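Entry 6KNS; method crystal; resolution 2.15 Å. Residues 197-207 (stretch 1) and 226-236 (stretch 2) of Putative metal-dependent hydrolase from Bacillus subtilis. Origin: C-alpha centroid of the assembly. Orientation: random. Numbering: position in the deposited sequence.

Stretch 1 197-207: NSLEAGRIAKE
Stretch 2, residues 226-236: NLRKEAKTVFS

The contact between residues 197-207 and 226-236 is a close helix crossing built around a glycine, with a short polar link at one end and an aromatic ring at the other. Helix 198-207 opens at Asn197 (chi1 p), whose OD1 accepts from Glu200 N at 3.0 Å; Glu200 OE1 returns the favour to Asn197 N at 2.9 Å. The helical segment 226-231 crosses it at -48°, running in broadly the same direction, with axes 8.2 Å apart at closest approach. Register is set by two CA pairs, one helical turn apart: Gly202 CA lies 4.7 Å from Ala231 CA, and Lys206 CA lies 5.0 Å from Phe235 CA. Gly202 makes this proximity possible: a CB there would lie 2.9 Å from Ala231 O, a clash.

At the start of helix 198-207, Ser198 (chi1 p) donates from OG to Glu230 OE1 at a very short 2.5 Å, Glu230 reaching across with chi1 m and chi2 t. Leu199 (m, t) brings CD2 within 4.0 Å of Val234 CG2. Beyond Ala231, whose O accepts from Phe235 N at 2.9 Å, Phe235 leaves helical geometry (phi/psi -105/132). With chi1 t and chi2 60°, its ring presents a face to Ala205, whose CB sits 3.6 Å from the centroid of the Phe235 ring, almost on the normal: a CH-pi contact. Lys206, extended in all-t form, passes Val234 with CD 3.4 Å from Val234 O.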

# COMPACT_ATOMS: atom_id res chain seq x y z
N ASN A 197 -24.16 -6.22 -6.49
CA ASN A 197 -24.81 -5.82 -5.27
C ASN A 197 -25.17 -7.03 -4.37
O ASN A 197 -24.91 -8.20 -4.69
CB ASN A 197 -26.05 -4.93 -5.54
CG ASN A 197 -27.22 -5.67 -6.23
OD1 ASN A 197 -27.33 -6.91 -6.20
ND2 ASN A 197 -28.09 -4.90 -6.85
N SER A 198 -25.74 -6.70 -3.24
CA SER A 198 -26.15 -7.65 -2.23
C SER A 198 -27.09 -8.74 -2.74
O SER A 198 -26.91 -9.91 -2.41
CB SER A 198 -26.79 -6.88 -1.04
OG SER A 198 -27.74 -5.92 -1.53
N LEU A 199 -28.07 -8.38 -3.58
CA LEU A 199 -29.01 -9.36 -4.11
C LEU A 199 -28.31 -10.37 -5.03
O LEU A 199 -28.62 -11.57 -5.03
CB LEU A 199 -30.15 -8.67 -4.86
CG LEU A 199 -30.93 -7.62 -4.05
CD1 LEU A 199 -32.05 -6.97 -4.92
CD2 LEU A 199 -31.53 -8.21 -2.77
N GLU A 200 -27.33 -9.88 -5.78
CA GLU A 200 -26.60 -10.70 -6.74
C GLU A 200 -25.66 -11.68 -6.04
O GLU A 200 -25.61 -12.87 -6.39
CB GLU A 200 -25.87 -9.81 -7.74
CG GLU A 200 -26.87 -9.16 -8.74
CD GLU A 200 -26.34 -7.92 -9.45
OE1 GLU A 200 -25.41 -7.25 -8.95
OE2 GLU A 200 -26.89 -7.58 -10.52
N ALA A 201 -24.97 -11.18 -5.02
CA ALA A 201 -24.15 -12.05 -4.20
C ALA A 201 -25.06 -13.13 -3.59
O ALA A 201 -24.72 -14.30 -3.57
CB ALA A 201 -23.43 -11.26 -3.13
N GLY A 202 -26.22 -12.73 -3.08
CA GLY A 202 -27.15 -13.67 -2.46
C GLY A 202 -27.62 -14.74 -3.42
O GLY A 202 -27.77 -15.92 -3.07
N ARG A 203 -27.87 -14.32 -4.65
CA ARG A 203 -28.39 -15.19 -5.66
C ARG A 203 -27.38 -16.28 -5.96
O ARG A 203 -27.74 -17.45 -6.08
CB ARG A 203 -28.70 -14.39 -6.92
CG ARG A 203 -29.12 -15.28 -8.08
CD ARG A 203 -29.69 -14.48 -9.24
NE ARG A 203 -30.30 -15.40 -10.22
CZ ARG A 203 -30.54 -15.11 -11.49
NH1 ARG A 203 -30.22 -13.94 -12.01
NH2 ARG A 203 -31.12 -16.04 -12.26
N ILE A 204 -26.11 -15.90 -6.04
CA ILE A 204 -25.05 -16.88 -6.32
C ILE A 204 -24.96 -17.91 -5.21
O ILE A 204 -24.99 -19.11 -5.48
CB ILE A 204 -23.67 -16.27 -6.57
CG1 ILE A 204 -23.67 -15.39 -7.83
CG2 ILE A 204 -22.68 -17.37 -6.77
CD1 ILE A 204 -22.47 -14.35 -7.92
N ALA A 205 -24.91 -17.45 -3.97
CA ALA A 205 -24.84 -18.34 -2.82
C ALA A 205 -26.06 -19.29 -2.84
O ALA A 205 -25.95 -20.49 -2.59
CB ALA A 205 -24.81 -17.54 -1.54
N LYS A 206 -27.22 -18.72 -3.16
CA LYS A 206 -28.47 -19.49 -3.14
C LYS A 206 -28.44 -20.59 -4.18
O LYS A 206 -28.55 -21.76 -3.85
CB LYS A 206 -29.70 -18.61 -3.35
CG LYS A 206 -30.98 -19.42 -3.58
CD LYS A 206 -32.19 -18.52 -3.70
CE LYS A 206 -33.46 -19.36 -3.76
NZ LYS A 206 -34.50 -18.57 -4.45
N GLU A 207 -28.28 -20.20 -5.44
CA GLU A 207 -28.40 -21.17 -6.53
C GLU A 207 -27.24 -22.15 -6.59
O GLU A 207 -27.40 -23.25 -7.07
CB GLU A 207 -28.59 -20.45 -7.86
CG GLU A 207 -29.88 -19.69 -7.87
CD GLU A 207 -30.30 -19.25 -9.24
OE1 GLU A 207 -30.16 -20.05 -10.18
OE2 GLU A 207 -30.80 -18.10 -9.37
N ASN A 226 -26.63 -3.37 6.26
CA ASN A 226 -27.72 -3.50 5.31
C ASN A 226 -27.39 -4.43 4.18
O ASN A 226 -28.30 -5.04 3.64
CB ASN A 226 -28.18 -2.17 4.73
CG ASN A 226 -28.99 -1.35 5.70
OD1 ASN A 226 -29.50 -1.86 6.69
ND2 ASN A 226 -29.13 -0.07 5.43
N LEU A 227 -26.11 -4.54 3.80
CA LEU A 227 -25.71 -5.47 2.73
C LEU A 227 -26.00 -6.91 3.15
O LEU A 227 -26.49 -7.69 2.37
CB LEU A 227 -24.22 -5.34 2.39
CG LEU A 227 -23.75 -3.97 1.86
CD1 LEU A 227 -22.23 -3.85 1.86
CD2 LEU A 227 -24.34 -3.74 0.47
N ARG A 228 -25.70 -7.25 4.39
CA ARG A 228 -26.06 -8.53 4.94
C ARG A 228 -27.58 -8.78 4.97
O ARG A 228 -28.04 -9.86 4.58
CB ARG A 228 -25.51 -8.67 6.35
CG ARG A 228 -25.87 -9.96 7.00
CD ARG A 228 -25.34 -10.05 8.43
NE ARG A 228 -26.00 -11.18 9.05
CZ ARG A 228 -27.26 -11.20 9.49
NH1 ARG A 228 -28.04 -10.11 9.46
NH2 ARG A 228 -27.74 -12.33 9.98
N LYS A 229 -28.36 -7.80 5.43
CA LYS A 229 -29.82 -7.98 5.48
C LYS A 229 -30.43 -8.17 4.08
O LYS A 229 -31.35 -8.98 3.86
CB LYS A 229 -30.48 -6.78 6.14
CG LYS A 229 -30.16 -6.61 7.61
CD LYS A 229 -30.93 -5.41 8.20
CE LYS A 229 -30.50 -5.16 9.63
NZ LYS A 229 -31.16 -3.99 10.19
N GLU A 230 -29.92 -7.39 3.14
CA GLU A 230 -30.36 -7.46 1.74
C GLU A 230 -30.01 -8.82 1.16
O GLU A 230 -30.82 -9.43 0.49
CB GLU A 230 -29.68 -6.36 0.92
CG GLU A 230 -30.19 -4.96 1.22
CD GLU A 230 -29.19 -3.87 0.84
OE1 GLU A 230 -28.20 -4.12 0.09
OE2 GLU A 230 -29.37 -2.73 1.30
N ALA A 231 -28.78 -9.30 1.41
CA ALA A 231 -28.40 -10.61 0.87
C ALA A 231 -29.28 -11.72 1.46
O ALA A 231 -29.65 -12.66 0.74
CB ALA A 231 -26.93 -10.91 1.10
N LYS A 232 -29.63 -11.59 2.73
CA LYS A 232 -30.49 -12.57 3.40
C LYS A 232 -31.93 -12.57 2.85
O LYS A 232 -32.67 -13.47 3.18
CB LYS A 232 -30.52 -12.35 4.93
CG LYS A 232 -29.18 -12.44 5.66
CD LYS A 232 -28.73 -13.84 5.96
CE LYS A 232 -29.66 -14.60 6.98
NZ LYS A 232 -30.09 -15.93 6.36
N THR A 233 -32.34 -11.56 2.06
CA THR A 233 -33.69 -11.60 1.49
C THR A 233 -33.70 -12.63 0.37
O THR A 233 -34.74 -13.05 -0.05
CB THR A 233 -34.17 -10.25 0.93
OG1 THR A 233 -33.31 -9.82 -0.16
CG2 THR A 233 -34.17 -9.21 2.05
N VAL A 234 -32.53 -13.03 -0.10
CA VAL A 234 -32.41 -13.98 -1.23
C VAL A 234 -31.83 -15.31 -0.75
O VAL A 234 -32.37 -16.36 -1.05
CB VAL A 234 -31.52 -13.38 -2.36
CG1 VAL A 234 -31.21 -14.43 -3.41
CG2 VAL A 234 -32.24 -12.16 -3.01
N PHE A 235 -30.78 -15.26 0.06
CA PHE A 235 -30.09 -16.47 0.48
C PHE A 235 -30.46 -16.73 1.92
O PHE A 235 -30.41 -15.82 2.73
CB PHE A 235 -28.59 -16.24 0.30
CG PHE A 235 -27.71 -17.32 0.83
CD1 PHE A 235 -27.79 -18.62 0.35
CD2 PHE A 235 -26.72 -17.02 1.75
CE1 PHE A 235 -26.91 -19.62 0.81
CE2 PHE A 235 -25.86 -18.01 2.21
CZ PHE A 235 -25.96 -19.31 1.74
N SER A 236 -30.84 -17.96 2.22
CA SER A 236 -31.29 -18.32 3.56
C SER A 236 -30.18 -18.86 4.46
O SER A 236 -30.42 -19.09 5.64
CB SER A 236 -32.43 -19.34 3.49
OG SER A 236 -31.89 -20.61 3.21